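Local coordinates for protein alkaline phosphatase (Thermus thermophilus, PDB 7KWD) that probably removes phosphate groups from phosphorylated compounds as a homodimeric metalloenzyme that carries zinc and magnesium ions, at residues Glu72-Arg77 with Met439-Gly444; Leu113-Asp118 with Val153-Asp158; His230-Ile235 with Leu242-Leu247; Lys392-Glu397 with Ala406-Trp411. One frame throughout, in Å; residues are numbered along the deposited sequence.

Contact 1 of 4, residues Glu72-Arg77 with Met439-Gly444; sequences ERLLAR and MLLLYG
Leu74 and Leu75, in the last turn of helix 70-75, lie against strand 438-443, with the CA atoms of Leu75 and Leu441 7.2 Å apart. Three residues of the strand, Met439, Leu441 and Tyr443, point toward the helix. Leu74 serves two of them. Its CB meets Leu441 CD2 at 3.7 Å, and the two side chains cross at about a right angle. Its CD2 methyl approaches the Tyr443 ring obliquely and lies 3.7 Å from Tyr443 CE2. Leu75 meets the earlier part of this strand segment. Its CD2 reaches Met439 SD at 4.0 Å. With CG anti to the backbone N (chi1 172°), Met439 CG lies 4.2 Å from the same Leu75 CD2. The Tyr443 hydroxyl turns to other company and is hydrogen-bonded to Asp305. Leu297 and Thr301 of helix 283-306 also touch Leu74, and Leu441 is paired through its backbone with Val314 of strand 310-325. The second subunit also reaches the helix: its Ala27 N is hydrogen-bonded to Glu72 OE2. The joint between helix and strand is therefore apolar and buried. It depends on the fit of methyl groups, a thioether and one aromatic ring, with the polar bonds made elsewhere.

Contact 2 of 4, residues Leu113-Asp118 with Val153-Asp158; sequences LAIHAD and VISNPD
Ile115 has CG2 between its backbone N and carbonyl carbon, where it meets Asn156 O at 3.7 Å. Ser155 has its side-chain oxygen anti to the backbone N (chi1 179°), which sets OG against the Ala114 carbonyl. Ser155 OG donates to Ala114 O over 2.8 Å, from well above the carbonyl plane. Next to it the two backbones form a single antiparallel bridge, a hydrogen-bonded pair of Leu113 and Asn156. Leu113 N donates to Asn156 O at 2.8 Å, and Asn156 N returns a bond to Leu113 O at 2.9 Å. Ser155 CA adds a CA-H...O contact to Leu113 O at 3.2 Å. Apolar contacts flank the bridge. The CD1 methyls of Leu113 and Ile154 meet at 4.0 Å, and Ile115 CD1 lies 4.1 Å from Pro157 CB. An alanine in place of Ile115 would probably open a gap beside Pro157 and Asn156 O and leave the proline ring without this apolar neighbour. Beyond the bridge, Asn156 OD1 accepts from Asp158 N in the plane of its carbonyl. Asn156 ND2 bonds to Gln168 of helix 162-172, and Asn100 OD1 takes the N-H of Ala114. Leu113 also packs on Ser96 of helix 95-104 and on Ala147 and Ala150 of helix 147-153. The joint is an isolated beta bridge between two loops, followed by an Asx turn at Asn156. It lies near the metal site, the Leu113 side chain about 9 Å from the bound magnesium ion.

Contact 3 of 4, residues His230-Ile235 with Leu242-Leu247; sequences HVPYEI and LGVPSL
Pro232 and Val244 meet tip to tip across this contact. Both methyls of Val244 face the proline ring, and Val244 CG1 is 3.7 Å from Pro232 CD. Leu242 adds a second apolar partner, with its CD1 3.7 Å from Pro232 CB. Val231 flanks the pair, its CG1 4.2 Å from Val244 CB. An alanine in place of Pro232 would probably leave the Val244 methyls without most of their apolar partner, and a gap would open there. A water bridges the two backbones: it donates to Pro232 O and to Pro245 O, 3.1 Å from each. A second water donates to Glu234 OE1 at 2.7 Å and takes a weak bond from Leu247 N. The first segment runs into the start of helix 234-239, and the second follows its end, just before helix 247-259. Tyr233 is the N-cap of helix 234-239 and Ser246 that of helix 247-259. Gly243 centres an inverse gamma turn between Leu242 and Val244. The Glu234 chain bends at chi2 (65°), and its OE1 comes within 4.2 Å of Ser246 CB. Its carboxylate forms salt bridges with Arg237 and Arg238, which probably stabilise its negative charge. Further out, Arg273 NH1 holds Val231 O, and Asp289 of helix 283-306 takes the N-H of Glu234.

Contact 4 of 4, residues Lys392-Glu397 with Ala406-Trp411; sequences KVYWPE and ANTMAW
Pro396 sets its CD over one face of the Trp411 indole. The side chains of Pro396 and Trp411 cross at about a right angle, and so do those of Trp395 and Trp411. Pro396 CD stands 3.5 Å from the centroid of the Trp411 five-membered ring and 13° off its normal, a CH-pi contact. The peptide bond before Pro396 is cis. Trp395 CE3 lies 4.1 Å from Trp411 CB. Thr408, one turn before Trp411, has OG1 anti to its carbonyl carbon (chi1 -60°). Its OG1 accepts the N-H of Trp395 at 3.1 Å, with an N-H...O angle of 164°. The same oxygen is hydrogen-bonded to Gln404 OE1, so two partners grip it. Thr408 CA adds a CA-H...O contact to Trp395 O at 3.5 Å. Tyr394 CB passes Thr408 OG1 at 3.7 Å. Outside the pair, Trp411 NE1 bonds to Gln401. Arg400 of the second subunit makes a cation-pi contact with Trp411, and Pro396 of that subunit packs on Trp395. The arrangement is a loop with a cis-proline packed on helix 406-412 through two tryptophans, at the dimer interface of this alkaline phosphatase.

In the fold
From the N terminus, helix 70-75 opens contact 1, which closes only when strand 438-443 is reached. The other three contacts nest inside that long loop and follow one another in series. Contact 2 closes first, joining the loop after helix 95-104 to the loop after helix 147-153. Contact 3 then closes a short loop around helix 234-239, just ahead of helix 247-259. Contact 4 comes last, tying the loop after helix 379-391 to helix 406-412. None of the contacts touch. Contacts 3 and 4 come closest, about 8 Å between nearest atoms. Contacts 1 and 4 both reach the second subunit, although their centres lie 37 Å apart.

Contact 1 of 4, residues Glu72-Arg77 with Met439-Gly444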
loop_
_atom_site.group_PDB
_atom_site.type_symbol
_atom_site.label_atom_id
_atom_site.label_comp_id
_atom_site.label_asym_id
_atom_site.label_seq_id
_atom_site.Cartn_x
_atom_site.Cartn_y
_atom_site.Cartn_z
ATOM N N GLU A 72 -0.172 -4.104 -15.127
ATOM C CA GLU A 72 -1.601 -3.829 -14.978
ATOM C C GLU A 72 -2.427 -4.894 -15.712
ATOM O O GLU A 72 -3.417 -5.411 -15.180
ATOM C CB GLU A 72 -1.975 -2.432 -15.495
ATOM C CG GLU A 72 -3.489 -2.169 -15.433
ATOM C CD GLU A 72 -3.946 -0.838 -16.041
ATOM O OE1 GLU A 72 -3.110 0.060 -16.221
ATOM O OE2 GLU A 72 -5.149 -0.707 -16.356
ATOM N N ARG A 73 -2.053 -5.208 -16.956
ATOM C CA ARG A 73 -2.806 -6.211 -17.718
ATOM C C ARG A 73 -2.855 -7.541 -16.978
ATOM O O ARG A 73 -3.891 -8.220 -16.992
ATOM C CB ARG A 73 -2.189 -6.405 -19.098
ATOM C CG ARG A 73 -2.025 -5.096 -19.864
ATOM C CD ARG A 73 -1.383 -5.291 -21.281
ATOM N NE ARG A 73 -0.719 -4.080 -21.803
ATOM C CZ ARG A 73 -0.492 -3.862 -23.101
ATOM N NH1 ARG A 73 -0.866 -4.762 -24.004
ATOM N NH2 ARG A 73 0.081 -2.741 -23.507
ATOM N N LEU A 74 -1.733 -7.943 -16.342
ATOM C CA LEU A 74 -1.723 -9.203 -15.613
ATOM C C LEU A 74 -2.616 -9.117 -14.371
ATOM O O LEU A 74 -3.421 -10.012 -14.103
ATOM C CB LEU A 74 -0.300 -9.620 -15.222
ATOM C CG LEU A 74 0.711 -9.823 -16.331
ATOM C CD1 LEU A 74 1.983 -10.471 -15.890
ATOM C CD2 LEU A 74 0.096 -10.614 -17.454
ATOM N N LEU A 75 -2.477 -8.060 -13.584
ATOM C CA LEU A 75 -3.309 -7.979 -12.386
ATOM C C LEU A 75 -4.796 -7.862 -12.716
ATOM O O LEU A 75 -5.631 -8.198 -11.876
ATOM C CB LEU A 75 -2.894 -6.783 -11.537
ATOM C CG LEU A 75 -1.467 -6.820 -10.976
ATOM C CD1 LEU A 75 -1.172 -5.459 -10.378
ATOM C CD2 LEU A 75 -1.304 -7.896 -9.915
ATOM N N ALA A 76 -5.123 -7.403 -13.928
ATOM C CA ALA A 76 -6.482 -7.235 -14.416
ATOM C C ALA A 76 -7.049 -8.507 -15.009
ATOM O O ALA A 76 -8.194 -8.496 -15.454
ATOM C CB ALA A 76 -6.517 -6.116 -15.470
ATOM N N ARG A 77 -6.298 -9.602 -14.997
ATOM C CA ARG A 77 -6.771 -10.813 -15.648
ATOM C C ARG A 77 -6.394 -12.103 -14.928
ATOM O O ARG A 77 -7.174 -13.055 -14.901
ATOM C CB ARG A 77 -6.214 -10.842 -17.066
ATOM C CG ARG A 77 -6.731 -11.982 -17.888
ATOM C CD ARG A 77 -6.404 -11.803 -19.367
ATOM N NE ARG A 77 -6.760 -13.003 -20.121
ATOM C CZ ARG A 77 -6.428 -13.231 -21.386
ATOM N NH1 ARG A 77 -5.710 -12.338 -22.066
ATOM N NH2 ARG A 77 -6.816 -14.358 -21.959
ATOM N N MET A 439 2.103 -7.682 -3.363
ATOM C CA MET A 439 1.587 -8.410 -4.516
ATOM C C MET A 439 2.075 -9.849 -4.598
ATOM O O MET A 439 3.255 -10.139 -4.437
ATOM C CB MET A 439 2.020 -7.680 -5.776
ATOM C CG MET A 439 1.743 -8.396 -7.073
ATOM S SD MET A 439 2.366 -7.435 -8.464
ATOM C CE MET A 439 4.073 -7.742 -8.416
ATOM N N LEU A 440 1.142 -10.750 -4.935
ATOM C CA LEU A 440 1.453 -12.110 -5.374
ATOM C C LEU A 440 0.574 -12.426 -6.576
ATOM O O LEU A 440 -0.654 -12.306 -6.488
ATOM C CB LEU A 440 1.194 -13.134 -4.276
ATOM C CG LEU A 440 1.156 -14.620 -4.644
ATOM C CD1 LEU A 440 2.498 -15.175 -5.172
ATOM C CD2 LEU A 440 0.775 -15.379 -3.408
ATOM N N LEU A 441 1.200 -12.859 -7.664
ATOM C CA LEU A 441 0.506 -13.041 -8.937
ATOM C C LEU A 441 0.974 -14.313 -9.623
ATOM O O LEU A 441 2.174 -14.580 -9.685
ATOM C CB LEU A 441 0.756 -11.844 -9.862
ATOM C CG LEU A 441 0.540 -11.925 -11.377
ATOM C CD1 LEU A 441 -0.926 -11.899 -11.684
ATOM C CD2 LEU A 441 1.207 -10.726 -12.028
ATOM N N LEU A 442 0.025 -15.051 -10.193
ATOM C CA LEU A 442 0.289 -16.314 -10.869
ATOM C C LEU A 442 -0.048 -16.212 -12.346
ATOM O O LEU A 442 -1.151 -15.793 -12.719
ATOM C CB LEU A 442 -0.527 -17.451 -10.270
ATOM C CG LEU A 442 -0.355 -17.654 -8.763
ATOM C CD1 LEU A 442 -1.313 -18.760 -8.269
ATOM C CD2 LEU A 442 1.056 -18.012 -8.472
ATOM N N TYR A 443 0.886 -16.608 -13.191
ATOM C CA TYR A 443 0.689 -16.506 -14.637
ATOM C C TYR A 443 0.965 -17.885 -15.207
ATOM O O TYR A 443 2.124 -18.323 -15.294
ATOM C CB TYR A 443 1.585 -15.444 -15.267
ATOM C CG TYR A 443 1.290 -15.251 -16.738
ATOM C CD1 TYR A 443 1.888 -16.050 -17.704
ATOM C CD2 TYR A 443 0.380 -14.301 -17.161
ATOM C CE1 TYR A 443 1.593 -15.898 -19.051
ATOM C CE2 TYR A 443 0.101 -14.136 -18.503
ATOM C CZ TYR A 443 0.717 -14.931 -19.442
ATOM O OH TYR A 443 0.414 -14.740 -20.777
ATOM N N GLY A 444 -0.089 -18.564 -15.580
ATOM C CA GLY A 444 0.046 -19.925 -16.057
ATOM C C GLY A 444 -1.259 -20.421 -16.632
ATOM O O GLY A 444 -2.305 -19.764 -16.540
#

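Contact 2 of 4, residues Leu113-Asp118 with Val153-Asp158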
loop_
_atom_site.group_PDB
_atom_site.type_symbol
_atom_site.label_atom_id
_atom_site.label_comp_id
_atom_site.label_asym_id
_atom_site.label_seq_id
_atom_site.Cartn_x
_atom_site.Cartn_y
_atom_site.Cartn_z
ATOM N N LEU A 113 20.698 -16.520 5.666
ATOM C CA LEU A 113 20.223 -17.130 4.427
ATOM C C LEU A 113 19.941 -18.604 4.667
ATOM O O LEU A 113 20.847 -19.354 5.033
ATOM C CB LEU A 113 21.271 -16.993 3.322
ATOM C CG LEU A 113 21.586 -15.567 2.887
ATOM C CD1 LEU A 113 22.745 -15.538 1.881
ATOM C CD2 LEU A 113 20.338 -14.912 2.278
ATOM N N ALA A 114 18.694 -19.023 4.442
ATOM C CA ALA A 114 18.298 -20.427 4.604
ATOM C C ALA A 114 18.867 -21.023 5.882
ATOM O O ALA A 114 19.528 -22.068 5.889
ATOM C CB ALA A 114 18.737 -21.267 3.408
ATOM N N ILE A 115 18.570 -20.352 6.997
ATOM C CA ILE A 115 19.101 -20.758 8.291
ATOM C C ILE A 115 18.287 -20.073 9.375
ATOM O O ILE A 115 17.754 -18.977 9.176
ATOM C CB ILE A 115 20.605 -20.390 8.368
ATOM C CG1 ILE A 115 21.336 -21.169 9.452
ATOM C CG2 ILE A 115 20.740 -18.853 8.586
ATOM C CD1 ILE A 115 22.866 -20.905 9.473
ATOM N N HIS A 116 18.219 -20.713 10.542
ATOM C CA HIS A 116 17.550 -20.135 11.687
ATOM C C HIS A 116 18.547 -19.390 12.562
ATOM O O HIS A 116 19.746 -19.573 12.450
ATOM C CB HIS A 116 16.837 -21.219 12.502
ATOM C CG HIS A 116 15.481 -21.546 11.978
ATOM N ND1 HIS A 116 14.579 -20.570 11.609
ATOM C CD2 HIS A 116 14.875 -22.731 11.744
ATOM C CE1 HIS A 116 13.483 -21.142 11.153
ATOM N NE2 HIS A 116 13.631 -22.453 11.239
ATOM N N ALA A 117 18.032 -18.577 13.485
ATOM C CA ALA A 117 18.921 -17.761 14.309
ATOM C C ALA A 117 19.876 -18.599 15.156
ATOM O O ALA A 117 20.856 -18.065 15.683
ATOM C CB ALA A 117 18.107 -16.855 15.237
ATOM N N ASP A 118 19.597 -19.883 15.333
ATOM C CA ASP A 118 20.448 -20.752 16.125
ATOM C C ASP A 118 21.423 -21.515 15.254
ATOM O O ASP A 118 22.122 -22.390 15.752
ATOM C CB ASP A 118 19.602 -21.742 16.944
ATOM C CG ASP A 118 18.845 -22.722 16.070
ATOM O OD1 ASP A 118 18.953 -22.623 14.820
ATOM O OD2 ASP A 118 18.141 -23.608 16.618
ATOM N N VAL A 153 19.259 -20.770 -2.974
ATOM C CA VAL A 153 20.195 -21.825 -3.347
ATOM C C VAL A 153 21.084 -22.273 -2.190
ATOM O O VAL A 153 21.437 -23.455 -2.118
ATOM C CB VAL A 153 21.065 -21.403 -4.549
ATOM C CG1 VAL A 153 20.239 -21.430 -5.773
ATOM C CG2 VAL A 153 21.619 -20.019 -4.304
ATOM N N ILE A 154 21.500 -21.376 -1.289
ATOM C CA ILE A 154 22.524 -21.770 -0.303
ATOM C C ILE A 154 22.197 -21.267 1.098
ATOM O O ILE A 154 21.368 -20.387 1.304
ATOM C CB ILE A 154 23.942 -21.297 -0.704
ATOM C CG1 ILE A 154 24.000 -19.779 -0.947
ATOM C CG2 ILE A 154 24.440 -22.058 -1.957
ATOM C CD1 ILE A 154 24.289 -18.930 0.330
ATOM N N SER A 155 22.897 -21.836 2.076
ATOM C CA SER A 155 22.701 -21.489 3.474
ATOM C C SER A 155 23.934 -20.793 4.026
ATOM O O SER A 155 25.067 -21.233 3.800
ATOM C CB SER A 155 22.429 -22.724 4.345
ATOM O OG SER A 155 22.269 -22.275 5.691
ATOM N N ASN A 156 23.713 -19.726 4.774
ATOM C CA ASN A 156 24.829 -18.985 5.357
ATOM C C ASN A 156 24.326 -18.087 6.474
ATOM O O ASN A 156 23.310 -17.394 6.302
ATOM C CB ASN A 156 25.531 -18.151 4.272
ATOM C CG ASN A 156 26.839 -17.556 4.758
ATOM O OD1 ASN A 156 26.879 -16.898 5.802
ATOM N ND2 ASN A 156 27.910 -17.796 4.013
ATOM N N PRO A 157 25.010 -18.056 7.626
ATOM C CA PRO A 157 24.495 -17.277 8.760
ATOM C C PRO A 157 24.572 -15.784 8.568
ATOM O O PRO A 157 23.901 -15.074 9.319
ATOM C CB PRO A 157 25.379 -17.714 9.940
ATOM C CG PRO A 157 26.587 -18.314 9.314
ATOM C CD PRO A 157 26.150 -18.910 8.019
ATOM N N ASP A 158 25.323 -15.297 7.578
ATOM C CA ASP A 158 25.554 -13.867 7.351
ATOM C C ASP A 158 25.303 -13.552 5.875
ATOM O O ASP A 158 26.125 -13.906 5.012
ATOM C CB ASP A 158 26.996 -13.498 7.736
ATOM C CG ASP A 158 27.302 -11.989 7.624
ATOM O OD1 ASP A 158 26.371 -11.176 7.424
ATOM O OD2 ASP A 158 28.496 -11.635 7.739
#

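Contact 3 of 4, residues His230-Ile235 with Leu242-Leu247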
loop_
_atom_site.group_PDB
_atom_site.type_symbol
_atom_site.label_atom_id
_atom_site.label_comp_id
_atom_site.label_asym_id
_atom_site.label_seq_id
_atom_site.Cartn_x
_atom_site.Cartn_y
_atom_site.Cartn_z
ATOM N N HIS A 230 26.190 -3.482 -7.146
ATOM C CA HIS A 230 24.922 -3.717 -7.836
ATOM C C HIS A 230 24.967 -3.156 -9.252
ATOM O O HIS A 230 25.702 -2.213 -9.551
ATOM C CB HIS A 230 23.771 -3.056 -7.101
ATOM C CG HIS A 230 23.683 -3.438 -5.668
ATOM N ND1 HIS A 230 23.535 -4.741 -5.266
ATOM C CD2 HIS A 230 23.699 -2.693 -4.539
ATOM C CE1 HIS A 230 23.484 -4.788 -3.945
ATOM N NE2 HIS A 230 23.569 -3.557 -3.482
ATOM N N VAL A 231 24.189 -3.765 -10.137
ATOM C CA VAL A 231 24.041 -3.219 -11.493
ATOM C C VAL A 231 23.382 -1.854 -11.396
ATOM O O VAL A 231 22.515 -1.646 -10.523
ATOM C CB VAL A 231 23.211 -4.167 -12.381
ATOM C CG1 VAL A 231 23.122 -3.644 -13.798
ATOM C CG2 VAL A 231 23.830 -5.546 -12.344
ATOM N N PRO A 232 23.780 -0.880 -12.214
ATOM C CA PRO A 232 23.150 0.442 -12.143
ATOM C C PRO A 232 21.635 0.401 -12.357
ATOM O O PRO A 232 21.101 -0.408 -13.123
ATOM C CB PRO A 232 23.847 1.227 -13.269
ATOM C CG PRO A 232 25.214 0.573 -13.396
ATOM C CD PRO A 232 24.983 -0.895 -13.076
ATOM N N TYR A 233 20.964 1.350 -11.702
ATOM C CA TYR A 233 19.554 1.604 -11.967
ATOM C C TYR A 233 19.274 1.774 -13.455
ATOM O O TYR A 233 20.074 2.367 -14.195
ATOM C CB TYR A 233 19.117 2.860 -11.242
ATOM C CG TYR A 233 19.124 2.801 -9.755
ATOM C CD1 TYR A 233 18.123 2.116 -9.073
ATOM C CD2 TYR A 233 20.104 3.478 -9.013
ATOM C CE1 TYR A 233 18.101 2.093 -7.664
ATOM C CE2 TYR A 233 20.096 3.453 -7.632
ATOM C CZ TYR A 233 19.094 2.750 -6.962
ATOM O OH TYR A 233 19.050 2.698 -5.591
ATOM N N GLU A 234 18.107 1.288 -13.875
ATOM C CA GLU A 234 17.631 1.551 -15.233
ATOM C C GLU A 234 17.733 3.035 -15.620
ATOM O O GLU A 234 18.134 3.362 -16.739
ATOM C CB GLU A 234 16.187 1.067 -15.380
ATOM C CG GLU A 234 15.548 1.358 -16.736
ATOM C CD GLU A 234 16.186 0.624 -17.910
ATOM O OE1 GLU A 234 16.965 -0.353 -17.735
ATOM O OE2 GLU A 234 15.922 1.063 -19.046
ATOM N N ILE A 235 17.368 3.947 -14.720
ATOM C CA ILE A 235 17.393 5.353 -15.123
ATOM C C ILE A 235 18.807 5.766 -15.521
ATOM O O ILE A 235 19.001 6.562 -16.443
ATOM C CB ILE A 235 16.818 6.249 -14.006
ATOM C CG1 ILE A 235 16.555 7.651 -14.559
ATOM C CG2 ILE A 235 17.728 6.302 -12.780
ATOM C CD1 ILE A 235 15.846 8.586 -13.606
ATOM N N LEU A 242 25.616 4.198 -19.432
ATOM C CA LEU A 242 26.461 3.220 -18.762
ATOM C C LEU A 242 26.410 1.902 -19.523
ATOM O O LEU A 242 25.335 1.440 -19.925
ATOM C CB LEU A 242 26.033 3.034 -17.315
ATOM C CG LEU A 242 25.830 4.319 -16.547
ATOM C CD1 LEU A 242 25.428 4.020 -15.122
ATOM C CD2 LEU A 242 27.087 5.160 -16.550
ATOM N N GLY A 243 27.586 1.316 -19.748
ATOM C CA GLY A 243 27.705 0.078 -20.487
ATOM C C GLY A 243 27.419 -1.137 -19.626
ATOM O O GLY A 243 28.303 -1.981 -19.395
ATOM N N VAL A 244 26.194 -1.223 -19.136
ATOM C CA VAL A 244 25.748 -2.350 -18.314
ATOM C C VAL A 244 24.492 -2.907 -18.962
ATOM O O VAL A 244 23.769 -2.204 -19.684
ATOM C CB VAL A 244 25.486 -1.928 -16.837
ATOM C CG1 VAL A 244 26.768 -1.448 -16.239
ATOM C CG2 VAL A 244 24.430 -0.827 -16.761
ATOM N N PRO A 245 24.199 -4.191 -18.719
ATOM C CA PRO A 245 22.992 -4.768 -19.327
ATOM C C PRO A 245 21.751 -4.315 -18.577
ATOM O O PRO A 245 21.810 -3.919 -17.409
ATOM C CB PRO A 245 23.208 -6.277 -19.218
ATOM C CG PRO A 245 24.196 -6.467 -18.086
ATOM C CD PRO A 245 24.920 -5.161 -17.863
ATOM N N SER A 246 20.636 -4.289 -19.299
ATOM C CA SER A 246 19.321 -4.179 -18.684
ATOM C C SER A 246 18.919 -5.528 -18.089
ATOM O O SER A 246 19.436 -6.581 -18.467
ATOM C CB SER A 246 18.271 -3.756 -19.720
ATOM O OG SER A 246 18.171 -4.746 -20.742
ATOM N N LEU A 247 17.958 -5.505 -17.174
ATOM C CA LEU A 247 17.452 -6.789 -16.686
ATOM C C LEU A 247 16.974 -7.652 -17.856
ATOM O O LEU A 247 17.262 -8.860 -17.916
ATOM C CB LEU A 247 16.359 -6.554 -15.657
ATOM C CG LEU A 247 15.894 -7.824 -14.915
ATOM C CD1 LEU A 247 17.045 -8.535 -14.250
ATOM C CD2 LEU A 247 14.830 -7.418 -13.887
HETATM O O HOH W 1 20.292 -1.805 -15.758
HETATM O O HOH W 2 17.559 -2.365 -16.108
#

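Contact 4 of 4, residues Lys392-Glu397 with Ala406-Trp411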
loop_
_atom_site.group_PDB
_atom_site.type_symbol
_atom_site.label_atom_id
_atom_site.label_comp_id
_atom_site.label_asym_id
_atom_site.label_seq_id
_atom_site.Cartn_x
_atom_site.Cartn_y
_atom_site.Cartn_z
ATOM N N LYS A 392 27.466 14.918 7.455
ATOM C CA LYS A 392 26.483 13.975 7.994
ATOM C C LYS A 392 25.454 14.682 8.870
ATOM O O LYS A 392 25.023 14.182 9.917
ATOM C CB LYS A 392 27.189 12.851 8.739
ATOM C CG LYS A 392 28.293 12.237 7.864
ATOM C CD LYS A 392 28.538 10.762 8.160
ATOM C CE LYS A 392 29.848 10.278 7.518
ATOM N NZ LYS A 392 30.630 11.375 6.847
ATOM N N VAL A 393 25.020 15.846 8.414
ATOM C CA VAL A 393 23.910 16.555 9.028
ATOM C C VAL A 393 22.706 16.405 8.112
ATOM O O VAL A 393 22.726 16.868 6.959
ATOM C CB VAL A 393 24.243 18.026 9.272
ATOM C CG1 VAL A 393 23.017 18.711 9.763
ATOM C CG2 VAL A 393 25.395 18.136 10.273
ATOM N N TYR A 394 21.656 15.768 8.628
ATOM C CA TYR A 394 20.540 15.302 7.819
ATOM C C TYR A 394 19.313 16.147 8.112
ATOM O O TYR A 394 19.141 16.659 9.221
ATOM C CB TYR A 394 20.287 13.818 8.096
ATOM C CG TYR A 394 21.524 12.976 7.902
ATOM C CD1 TYR A 394 22.300 13.121 6.768
ATOM C CD2 TYR A 394 21.920 12.042 8.849
ATOM C CE1 TYR A 394 23.436 12.370 6.572
ATOM C CE2 TYR A 394 23.065 11.279 8.661
ATOM C CZ TYR A 394 23.817 11.454 7.515
ATOM O OH TYR A 394 24.946 10.711 7.294
ATOM N N TRP A 395 18.470 16.319 7.100
ATOM C CA TRP A 395 17.250 17.083 7.263
ATOM C C TRP A 395 16.074 16.387 6.598
ATOM O O TRP A 395 16.183 15.916 5.463
ATOM C CB TRP A 395 17.409 18.494 6.652
ATOM C CG TRP A 395 16.377 19.420 7.142
ATOM C CD1 TRP A 395 16.391 20.115 8.315
ATOM C CD2 TRP A 395 15.147 19.748 6.493
ATOM N NE1 TRP A 395 15.239 20.861 8.434
ATOM C CE2 TRP A 395 14.464 20.657 7.322
ATOM C CE3 TRP A 395 14.558 19.367 5.285
ATOM C CZ2 TRP A 395 13.228 21.189 6.980
ATOM C CZ3 TRP A 395 13.339 19.904 4.947
ATOM C CH2 TRP A 395 12.690 20.802 5.784
ATOM N N PRO A 396 14.919 16.335 7.281
ATOM C CA PRO A 396 14.671 16.862 8.624
ATOM C C PRO A 396 15.330 16.055 9.732
ATOM O O PRO A 396 15.528 16.560 10.835
ATOM C CB PRO A 396 13.142 16.789 8.755
ATOM C CG PRO A 396 12.736 15.781 7.767
ATOM C CD PRO A 396 13.661 15.945 6.618
ATOM N N GLU A 397 15.646 14.803 9.451
ATOM C CA GLU A 397 16.261 13.939 10.453
ATOM C C GLU A 397 16.698 12.662 9.745
ATOM O O GLU A 397 16.636 12.551 8.518
ATOM C CB GLU A 397 15.319 13.674 11.622
ATOM C CG GLU A 397 13.944 13.117 11.274
ATOM C CD GLU A 397 14.002 11.640 11.009
ATOM O OE1 GLU A 397 14.394 10.864 11.932
ATOM O OE2 GLU A 397 13.706 11.259 9.881
ATOM N N ALA A 406 20.685 10.410 0.777
ATOM C CA ALA A 406 19.651 10.434 -0.256
ATOM C C ALA A 406 18.328 10.988 0.252
ATOM O O ALA A 406 17.647 11.723 -0.474
ATOM C CB ALA A 406 19.434 9.036 -0.822
ATOM N N ASN A 407 17.924 10.639 1.482
ATOM C CA ASN A 407 16.623 11.101 1.950
ATOM C C ASN A 407 16.614 12.613 2.169
ATOM O O ASN A 407 15.579 13.261 1.991
ATOM C CB ASN A 407 16.186 10.396 3.247
ATOM C CG ASN A 407 15.820 8.898 3.064
ATOM O OD1 ASN A 407 15.470 8.244 4.044
ATOM N ND2 ASN A 407 15.909 8.365 1.843
ATOM N N THR A 408 17.742 13.194 2.592
ATOM C CA THR A 408 17.809 14.654 2.645
ATOM C C THR A 408 17.698 15.229 1.239
ATOM O O THR A 408 17.036 16.253 1.018
ATOM C CB THR A 408 19.105 15.112 3.324
ATOM O OG1 THR A 408 19.155 14.598 4.662
ATOM C CG2 THR A 408 19.167 16.647 3.389
ATOM N N MET A 409 18.326 14.569 0.262
ATOM C CA MET A 409 18.168 14.989 -1.125
ATOM C C MET A 409 16.695 15.015 -1.520
ATOM O O MET A 409 16.230 15.958 -2.169
ATOM C CB MET A 409 18.974 14.055 -2.027
ATOM C CG MET A 409 20.487 14.214 -1.834
ATOM S SD MET A 409 21.509 13.014 -2.687
ATOM C CE MET A 409 21.432 13.623 -4.381
ATOM N N ALA A 410 15.932 14.002 -1.112
ATOM C CA ALA A 410 14.533 13.955 -1.513
ATOM C C ALA A 410 13.764 15.112 -0.906
ATOM O O ALA A 410 13.002 15.797 -1.598
ATOM C CB ALA A 410 13.912 12.618 -1.107
ATOM N N TRP A 411 14.008 15.383 0.380
ATOM C CA TRP A 411 13.360 16.503 1.036
ATOM C C TRP A 411 13.839 17.834 0.482
ATOM O O TRP A 411 13.070 18.803 0.457
ATOM C CB TRP A 411 13.608 16.439 2.540
ATOM C CG TRP A 411 12.634 15.575 3.263
ATOM C CD1 TRP A 411 12.843 14.309 3.734
ATOM C CD2 TRP A 411 11.292 15.923 3.619
ATOM N NE1 TRP A 411 11.712 13.851 4.362
ATOM C CE2 TRP A 411 10.744 14.824 4.295
ATOM C CE3 TRP A 411 10.496 17.058 3.423
ATOM C CZ2 TRP A 411 9.439 14.827 4.779
ATOM C CZ3 TRP A 411 9.210 17.058 3.900
ATOM C CH2 TRP A 411 8.689 15.945 4.564
#